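Local coordinates for protein M157 (Murid herpesvirus 1, PDB 2NYK) that serves as a mouse cytomegalovirus ligand for Ly49 natural killer cell receptors and has an MHC class I-like fold, at residues 19-24 with 103-108; 126-131 with 148-153; 215-220 with 230-235. The protein carries 1 engineered substitution. One frame throughout, in Å; residues are numbered along the deposited sequence.

Contact 1 of 3, residues 19-24 with 103-108; sequences FTFTME and CLFLGF
Phe21 to Met23 run antiparallel to Cys103 to Phe105, the short strand axes approaching to 4.6 Å with an angle of 150° between their directions. They lie on neighbouring strands 21-30 and 96-106 in the middle of the sheet that floors an MHC class I-like platform, where the first strand of each half of the platform meets the other. Phe105 N gives a 2.8 Å hydrogen bond to Phe21 O. Around the Met23 and Cys103 pair both bonds form, Met23 N to Cys103 O at 2.9 Å and Cys103 N to Met23 O at 2.8 Å.

Phe21, Met23, Cys103 and Phe105 share the buried face of the sheet, under helices 148-154 and 157-173, a place that suits the two aromatic rings and Met23. Phe21 carries CG between its backbone N and carbonyl carbon (chi1 72°), and CD2 of Phe105 lies over one face of its ring, 3.7 Å from Phe21 CE1. The two ring planes are inclined at 49°. Met23 serves both rings: CB meets the edge of Phe105 at CE2, while the chain bends at its last torsion and brings CE into the plane of the Phe21 ring, at its edge. Cys103 is there as half of a disulfide, bonded to Cys112 of the next strand.

On the other face Thr22 pairs with Leu104, and Thr20, just before the strand, adds its methyl group; Leu104 CD1 touches both Thr20 CG2 and Thr22 CG2. Where the chain turns at Gly107, a water accepts from Gly107 N at 2.8 Å and lies 2.7 Å from Thr20 OG1.

Contact 2 of 3, residues 126-131 with 148-153; sequences TGQTGK and IGTYMI
Gly130 and Thr150 meet in a van der Waals contact between a loop and a helix, with no hydrogen bond between the two segments. It sits at the margin of the MHC class I-like platform, where the chain leaves the outermost strand 122-128 and helix 148-154 rests on the sheet.

Thr150 carries most of it. Its side chain has CG2 anti to the backbone N (OG1 chi1 -60°), and that methyl lies against the loop backbone, 3.4 Å from Gly130 N and 3.6 Å from Thr129 C. The other branch turns to the strand end: Thr150 OG1 comes within 3.4 Å of Gln128 CB, the two side chains crossing at about a right angle. A small, branched residue fits this buried spot, since one arm packs on the loop backbone; Thr150 also touches Tyr101, Cys112 and Val114 of the sheet.

Gly130 suits its place for two reasons. Its phi is positive (61°), and its CA approaches Tyr151 N to 3.7 Å; a CB here would point at the helix and come within 2.7 Å of Tyr151 N, a clash. Its carbonyl oxygen lies at the edge of the Tyr151 ring, near the ring plane, 3.8 Å from CD1. Met152 and Ile153, which do not meet the loop, touch Phe75 of helix 71-90. A broken helix, 148-154 then 157-173, following the strands of the platform's second half, is as in the α2 helix of MHC class I molecules.

Contact 3 of 3, residues 215-220 with 230-235; sequences SAIVTD and TVKAPG
Ile217 with Lys232 and Thr219 with Thr230 occupy one face of this β hairpin, and Val218 with Val231 the other; the flat groups are the peptide units, and Lys232 N, Thr219 N and Thr230 N each approach in the plane of the carbonyl they bind, while Ile217 N lies nearly on the axis of Lys232 C=O. The hairpin, strands 217-222 and 227-233, belongs to the second domain, whose β strands and Cys194-Cys241 disulfide are consistent with the immunoglobulin-like α3 domain of MHC class I molecules.

Two reciprocal pairs of hydrogen bonds join the strands. Ile217 N reaches Lys232 O at 2.8 Å in an almost straight bond (178°), and Lys232 N returns to Ile217 O. Thr219 N meets Thr230 O at 2.7 Å, and Thr230 N answers to Thr219 O. Such β-branched residues as Ile217, Val218 and Thr219 suit these extended backbones.

On the valine face, Val231 is buried against Val206 and Leu208 of strand 204-208. Its CG2, anti to the backbone N, touches Ala216 CB at 4.2 Å and Val218 CG2 at 4.3 Å. Across the sheet, Lys232 suits the exposed face: its extended chain leans across the neighbouring strand as it rises from the sheet, with Lys232 CG 4.1 Å from Ile217 CB.

Overall arrangement
Contacts 1 and 2 belong to the same platform and reach the same sheet, with centres about 13 Å apart. They touch through Ile153 of the short helix, whose CD1 lies 3.6 Å from Cys103 SG and whose CG2 lies 3.7 Å from Phe105 CE1; the residue thus ties the helix of contact 2 to the buried face of contact 1. Contact 3 is in the other domain, on the opposite side of the chain's centre, about 36 Å from contact 1 and 43 Å from contact 2, centre to centre. The side chain of Lys232 is about 6 Å from a NAG. The side chain of Phe19 is about 11 Å from a NAG. These sugars belong to glycans attached to the protein and mark no binding site.

Contact 1 of 3, residues 19-24 with 103-108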
loop_
_atom_site.group_PDB
_atom_site.type_symbol
_atom_site.label_atom_id
_atom_site.label_comp_id
_atom_site.label_asym_id
_atom_site.label_seq_id
_atom_site.Cartn_x
_atom_site.Cartn_y
_atom_site.Cartn_z
ATOM N N PHE A 19 7.273 17.546 -4.532
ATOM C CA PHE A 19 7.277 16.118 -4.237
ATOM C C PHE A 19 6.173 15.339 -4.964
ATOM O O PHE A 19 4.984 15.575 -4.743
ATOM C CB PHE A 19 7.199 15.886 -2.727
ATOM C CG PHE A 19 7.338 14.450 -2.337
ATOM C CD1 PHE A 19 8.524 13.761 -2.583
ATOM C CD2 PHE A 19 6.276 13.781 -1.744
ATOM C CE1 PHE A 19 8.654 12.410 -2.232
ATOM C CE2 PHE A 19 6.392 12.451 -1.389
ATOM C CZ PHE A 19 7.575 11.763 -1.626
ATOM N N THR A 20 6.590 14.417 -5.832
ATOM C CA THR A 20 5.687 13.581 -6.618
ATOM C C THR A 20 5.433 12.228 -5.941
ATOM O O THR A 20 6.350 11.607 -5.373
ATOM C CB THR A 20 6.246 13.377 -8.065
ATOM O OG1 THR A 20 6.306 14.645 -8.726
ATOM C CG2 THR A 20 5.365 12.426 -8.895
ATOM N N PHE A 21 4.175 11.795 -5.977
ATOM C CA PHE A 21 3.772 10.504 -5.403
ATOM C C PHE A 21 2.363 10.133 -5.835
ATOM O O PHE A 21 1.663 10.946 -6.408
ATOM C CB PHE A 21 3.911 10.493 -3.873
ATOM C CG PHE A 21 2.866 11.322 -3.125
ATOM C CD1 PHE A 21 1.721 10.725 -2.614
ATOM C CD2 PHE A 21 3.079 12.684 -2.876
ATOM C CE1 PHE A 21 0.764 11.478 -1.920
ATOM C CE2 PHE A 21 2.169 13.449 -2.156
ATOM C CZ PHE A 21 0.988 12.852 -1.667
ATOM N N THR A 22 1.975 8.895 -5.575
ATOM C CA THR A 22 0.657 8.398 -5.950
ATOM C C THR A 22 -0.081 7.977 -4.684
ATOM O O THR A 22 0.539 7.649 -3.655
ATOM C CB THR A 22 0.740 7.181 -6.937
ATOM O OG1 THR A 22 1.164 6.008 -6.226
ATOM C CG2 THR A 22 1.737 7.456 -8.077
ATOM N N MET A 23 -1.408 8.039 -4.758
ATOM C CA MET A 23 -2.283 7.583 -3.708
ATOM C C MET A 23 -3.370 6.755 -4.367
ATOM O O MET A 23 -3.871 7.111 -5.462
ATOM C CB MET A 23 -2.877 8.763 -2.936
ATOM C CG MET A 23 -3.650 8.361 -1.669
ATOM S SD MET A 23 -3.869 9.744 -0.460
ATOM C CE MET A 23 -2.436 10.739 -0.829
ATOM N N GLU A 24 -3.709 5.633 -3.729
ATOM C CA GLU A 24 -4.705 4.722 -4.278
ATOM C C GLU A 24 -5.799 4.616 -3.262
ATOM O O GLU A 24 -5.553 4.226 -2.115
ATOM C CB GLU A 24 -4.081 3.357 -4.569
ATOM C CG GLU A 24 -2.877 3.368 -5.600
ATOM C CD GLU A 24 -1.556 3.916 -5.040
ATOM O OE1 GLU A 24 -1.188 3.619 -3.889
ATOM O OE2 GLU A 24 -0.867 4.666 -5.759
ATOM N N CYS A 103 -4.205 7.486 -8.249
ATOM C CA CYS A 103 -3.942 8.890 -8.588
ATOM C C CYS A 103 -2.469 9.285 -8.455
ATOM O O CYS A 103 -1.818 8.955 -7.459
ATOM C CB CYS A 103 -4.788 9.807 -7.699
ATOM S SG CYS A 103 -6.555 9.516 -7.826
ATOM N N LEU A 104 -1.975 9.998 -9.460
ATOM C CA LEU A 104 -0.640 10.544 -9.450
ATOM C C LEU A 104 -0.725 12.021 -9.130
ATOM O O LEU A 104 -1.427 12.757 -9.815
ATOM C CB LEU A 104 0.016 10.363 -10.825
ATOM C CG LEU A 104 1.353 11.061 -11.126
ATOM C CD1 LEU A 104 2.500 10.573 -10.232
ATOM C CD2 LEU A 104 1.718 10.870 -12.602
ATOM N N PHE A 105 -0.000 12.447 -8.100
ATOM C CA PHE A 105 0.028 13.850 -7.705
ATOM C C PHE A 105 1.291 14.484 -8.245
ATOM O O PHE A 105 2.365 14.303 -7.685
ATOM C CB PHE A 105 -0.051 13.997 -6.184
ATOM C CG PHE A 105 -1.340 13.505 -5.598
ATOM C CD1 PHE A 105 -2.516 14.188 -5.815
ATOM C CD2 PHE A 105 -1.385 12.349 -4.849
ATOM C CE1 PHE A 105 -3.722 13.732 -5.295
ATOM C CE2 PHE A 105 -2.596 11.882 -4.319
ATOM C CZ PHE A 105 -3.765 12.578 -4.538
ATOM N N LEU A 106 1.149 15.208 -9.354
ATOM C CA LEU A 106 2.266 15.842 -10.037
ATOM C C LEU A 106 2.121 17.373 -9.946
ATOM O O LEU A 106 1.184 17.945 -10.511
ATOM C CB LEU A 106 2.308 15.387 -11.502
ATOM C CG LEU A 106 3.521 15.803 -12.346
ATOM C CD1 LEU A 106 4.832 15.362 -11.699
ATOM C CD2 LEU A 106 3.411 15.249 -13.770
ATOM N N GLY A 107 3.035 18.025 -9.222
ATOM C CA GLY A 107 2.848 19.436 -8.886
ATOM C C GLY A 107 1.557 19.521 -8.111
ATOM O O GLY A 107 1.371 18.809 -7.113
ATOM N N PHE A 108 0.647 20.366 -8.576
ATOM C CA PHE A 108 -0.697 20.394 -7.995
ATOM C C PHE A 108 -1.749 19.858 -8.962
ATOM O O PHE A 108 -2.929 20.181 -8.848
ATOM C CB PHE A 108 -1.058 21.799 -7.489
ATOM C CG PHE A 108 -0.292 22.227 -6.242
ATOM C CD1 PHE A 108 0.188 21.287 -5.329
ATOM C CD2 PHE A 108 -0.101 23.579 -5.969
ATOM C CE1 PHE A 108 0.862 21.695 -4.166
ATOM C CE2 PHE A 108 0.571 23.991 -4.829
ATOM C CZ PHE A 108 1.057 23.045 -3.930
HETATM O O HOH W 1 4.989 16.767 -7.651
#

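Contact 2 of 3, residues 126-131 with 148-153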
loop_
_atom_site.group_PDB
_atom_site.type_symbol
_atom_site.label_atom_id
_atom_site.label_comp_id
_atom_site.label_asym_id
_atom_site.label_seq_id
_atom_site.Cartn_x
_atom_site.Cartn_y
_atom_site.Cartn_z
ATOM N N THR A 126 -8.986 5.521 -17.772
ATOM C CA THR A 126 -7.607 5.917 -17.559
ATOM C C THR A 126 -7.394 7.378 -17.923
ATOM O O THR A 126 -8.146 7.932 -18.711
ATOM C CB THR A 126 -6.627 5.038 -18.369
ATOM O OG1 THR A 126 -6.881 5.217 -19.769
ATOM C CG2 THR A 126 -6.798 3.568 -18.006
ATOM N N GLY A 127 -6.378 7.995 -17.324
ATOM C CA GLY A 127 -5.972 9.359 -17.675
ATOM C C GLY A 127 -6.970 10.452 -17.311
ATOM O O GLY A 127 -6.978 11.494 -17.945
ATOM N N GLN A 128 -7.823 10.208 -16.305
ATOM C CA GLN A 128 -8.764 11.226 -15.795
ATOM C C GLN A 128 -7.986 12.354 -15.122
ATOM O O GLN A 128 -7.046 12.105 -14.361
ATOM C CB GLN A 128 -9.744 10.647 -14.768
ATOM C CG GLN A 128 -10.521 9.416 -15.193
ATOM C CD GLN A 128 -11.461 9.690 -16.322
ATOM O OE1 GLN A 128 -11.048 9.808 -17.484
ATOM N NE2 GLN A 128 -12.749 9.805 -15.999
ATOM N N THR A 129 -8.379 13.590 -15.402
ATOM C CA THR A 129 -7.674 14.754 -14.859
ATOM C C THR A 129 -8.615 15.574 -13.972
ATOM O O THR A 129 -8.189 16.501 -13.277
ATOM C CB THR A 129 -7.091 15.623 -15.983
ATOM O OG1 THR A 129 -8.130 15.932 -16.918
ATOM C CG2 THR A 129 -5.972 14.888 -16.719
ATOM N N GLY A 130 -9.897 15.208 -13.988
ATOM C CA GLY A 130 -10.938 15.940 -13.263
ATOM C C GLY A 130 -11.119 17.397 -13.686
ATOM O O GLY A 130 -11.475 18.250 -12.858
ATOM N N LYS A 131 -10.876 17.685 -14.965
ATOM C CA LYS A 131 -11.001 19.052 -15.495
ATOM C C LYS A 131 -12.020 19.135 -16.629
ATOM O O LYS A 131 -13.173 19.515 -16.401
ATOM C CB LYS A 131 -9.644 19.608 -15.953
ATOM C CG LYS A 131 -8.950 18.777 -17.044
ATOM C CD LYS A 131 -7.643 19.404 -17.544
ATOM C CE LYS A 131 -6.506 19.291 -16.523
ATOM N NZ LYS A 131 -6.707 20.190 -15.339
ATOM N N ILE A 148 -16.366 12.951 -12.167
ATOM C CA ILE A 148 -16.580 13.799 -10.999
ATOM C C ILE A 148 -15.636 13.390 -9.871
ATOM O O ILE A 148 -15.073 14.260 -9.189
ATOM C CB ILE A 148 -18.049 13.737 -10.504
ATOM C CG1 ILE A 148 -19.028 13.920 -11.675
ATOM C CG2 ILE A 148 -18.306 14.808 -9.431
ATOM C CD1 ILE A 148 -19.337 12.618 -12.444
ATOM N N GLY A 149 -15.471 12.068 -9.692
ATOM C CA GLY A 149 -14.623 11.510 -8.638
ATOM C C GLY A 149 -13.263 12.157 -8.628
ATOM O O GLY A 149 -12.848 12.717 -7.617
ATOM N N THR A 150 -12.573 12.109 -9.768
ATOM C CA THR A 150 -11.247 12.719 -9.883
ATOM C C THR A 150 -11.284 14.233 -9.605
ATOM O O THR A 150 -10.316 14.802 -9.058
ATOM C CB THR A 150 -10.630 12.420 -11.268
ATOM O OG1 THR A 150 -10.512 10.993 -11.438
ATOM C CG2 THR A 150 -9.247 13.070 -11.413
ATOM N N TYR A 151 -12.393 14.883 -9.978
ATOM C CA TYR A 151 -12.578 16.319 -9.732
ATOM C C TYR A 151 -12.369 16.669 -8.246
ATOM O O TYR A 151 -11.620 17.579 -7.933
ATOM C CB TYR A 151 -13.960 16.792 -10.234
ATOM C CG TYR A 151 -14.382 18.123 -9.641
ATOM C CD1 TYR A 151 -13.869 19.333 -10.136
ATOM C CD2 TYR A 151 -15.263 18.170 -8.559
ATOM C CE1 TYR A 151 -14.248 20.565 -9.577
ATOM C CE2 TYR A 151 -15.638 19.393 -7.988
ATOM C CZ TYR A 151 -15.131 20.580 -8.500
ATOM O OH TYR A 151 -15.521 21.776 -7.922
ATOM N N MET A 152 -13.019 15.921 -7.353
ATOM C CA MET A 152 -12.890 16.097 -5.908
ATOM C C MET A 152 -11.453 15.959 -5.428
ATOM O O MET A 152 -10.988 16.738 -4.603
ATOM C CB MET A 152 -13.803 15.130 -5.152
ATOM C CG MET A 152 -13.672 15.223 -3.606
ATOM S SD MET A 152 -14.954 14.371 -2.633
ATOM C CE MET A 152 -16.083 15.695 -2.260
ATOM N N ILE A 153 -10.754 14.939 -5.916
ATOM C CA ILE A 153 -9.343 14.779 -5.597
ATOM C C ILE A 153 -8.526 15.974 -6.135
ATOM O O ILE A 153 -7.746 16.589 -5.400
ATOM C CB ILE A 153 -8.824 13.425 -6.152
ATOM C CG1 ILE A 153 -9.531 12.261 -5.427
ATOM C CG2 ILE A 153 -7.291 13.340 -5.993
ATOM C CD1 ILE A 153 -9.442 10.986 -6.184
#

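Contact 3 of 3, residues 215-220 with 230-235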
loop_
_atom_site.group_PDB
_atom_site.type_symbol
_atom_site.label_atom_id
_atom_site.label_comp_id
_atom_site.label_asym_id
_atom_site.label_seq_id
_atom_site.Cartn_x
_atom_site.Cartn_y
_atom_site.Cartn_z
ATOM N N SER A 215 10.746 -26.583 -3.324
ATOM C CA SER A 215 9.525 -26.572 -2.522
ATOM C C SER A 215 9.659 -25.651 -1.306
ATOM O O SER A 215 10.434 -25.924 -0.394
ATOM C CB SER A 215 9.194 -27.987 -2.051
ATOM O OG SER A 215 7.999 -27.997 -1.274
ATOM N N ALA A 216 8.898 -24.566 -1.289
ATOM C CA ALA A 216 8.982 -23.618 -0.175
ATOM C C ALA A 216 7.621 -23.224 0.366
ATOM O O ALA A 216 6.597 -23.363 -0.311
ATOM C CB ALA A 216 9.770 -22.373 -0.583
ATOM N N ILE A 217 7.623 -22.742 1.605
ATOM C CA ILE A 217 6.444 -22.115 2.179
ATOM C C ILE A 217 6.744 -20.631 2.384
ATOM O O ILE A 217 7.717 -20.274 3.075
ATOM C CB ILE A 217 6.024 -22.758 3.518
ATOM C CG1 ILE A 217 5.726 -24.240 3.322
ATOM C CG2 ILE A 217 4.792 -22.041 4.078
ATOM C CD1 ILE A 217 5.494 -24.987 4.614
ATOM N N VAL A 218 5.901 -19.791 1.784
ATOM C CA VAL A 218 6.008 -18.343 1.895
ATOM C C VAL A 218 4.810 -17.722 2.610
ATOM O O VAL A 218 3.664 -17.920 2.213
ATOM C CB VAL A 218 6.167 -17.665 0.522
ATOM C CG1 VAL A 218 6.507 -16.176 0.718
ATOM C CG2 VAL A 218 7.251 -18.356 -0.293
ATOM N N THR A 219 5.094 -16.955 3.657
ATOM C CA THR A 219 4.057 -16.270 4.421
ATOM C C THR A 219 4.242 -14.746 4.309
ATOM O O THR A 219 5.351 -14.230 4.413
ATOM C CB THR A 219 4.080 -16.704 5.908
ATOM O OG1 THR A 219 3.902 -18.129 5.980
ATOM C CG2 THR A 219 2.942 -16.029 6.673
ATOM N N ASP A 220 3.148 -14.048 4.064
ATOM C CA ASP A 220 3.154 -12.608 3.919
ATOM C C ASP A 220 2.165 -12.081 4.944
ATOM O O ASP A 220 0.956 -12.158 4.741
ATOM C CB ASP A 220 2.732 -12.236 2.488
ATOM C CG ASP A 220 2.785 -10.734 2.212
ATOM O OD1 ASP A 220 2.464 -9.925 3.113
ATOM O OD2 ASP A 220 3.120 -10.371 1.060
ATOM N N THR A 230 8.013 -14.320 5.405
ATOM C CA THR A 230 8.769 -15.482 5.864
ATOM C C THR A 230 8.796 -16.529 4.750
ATOM O O THR A 230 7.774 -16.810 4.139
ATOM C CB THR A 230 8.107 -16.115 7.113
ATOM O OG1 THR A 230 7.944 -15.133 8.146
ATOM C CG2 THR A 230 8.920 -17.305 7.644
ATOM N N VAL A 231 9.981 -17.075 4.480
ATOM C CA VAL A 231 10.164 -18.160 3.527
ATOM C C VAL A 231 10.919 -19.279 4.234
ATOM O O VAL A 231 12.051 -19.090 4.719
ATOM C CB VAL A 231 10.902 -17.726 2.220
ATOM C CG1 VAL A 231 12.181 -17.020 2.531
ATOM C CG2 VAL A 231 11.219 -18.945 1.335
ATOM N N LYS A 232 10.267 -20.432 4.331
ATOM C CA LYS A 232 10.917 -21.609 4.868
ATOM C C LYS A 232 10.876 -22.755 3.886
ATOM O O LYS A 232 9.881 -22.961 3.173
ATOM C CB LYS A 232 10.388 -22.006 6.248
ATOM C CG LYS A 232 8.910 -22.232 6.371
ATOM C CD LYS A 232 8.516 -22.103 7.864
ATOM C CE LYS A 232 7.052 -22.615 8.036
ATOM N NZ LYS A 232 6.657 -22.392 9.490
ATOM N N ALA A 233 11.998 -23.469 3.835
ATOM C CA ALA A 233 12.139 -24.608 2.959
ATOM C C ALA A 233 12.653 -25.758 3.813
ATOM O O ALA A 233 13.818 -25.752 4.221
ATOM C CB ALA A 233 13.084 -24.282 1.827
ATOM N N PRO A 234 11.759 -26.715 4.141
ATOM C CA PRO A 234 12.132 -27.882 4.934
ATOM C C PRO A 234 13.126 -28.736 4.157
ATOM O O PRO A 234 12.980 -28.893 2.925
ATOM C CB PRO A 234 10.800 -28.633 5.109
ATOM C CG PRO A 234 9.956 -28.185 3.941
ATOM C CD PRO A 234 10.330 -26.742 3.760
ATOM N N GLY A 235 14.133 -29.265 4.863
ATOM C CA GLY A 235 15.142 -30.110 4.228
ATOM C C GLY A 235 15.964 -29.350 3.200
ATOM O O GLY A 235 16.522 -29.946 2.273
#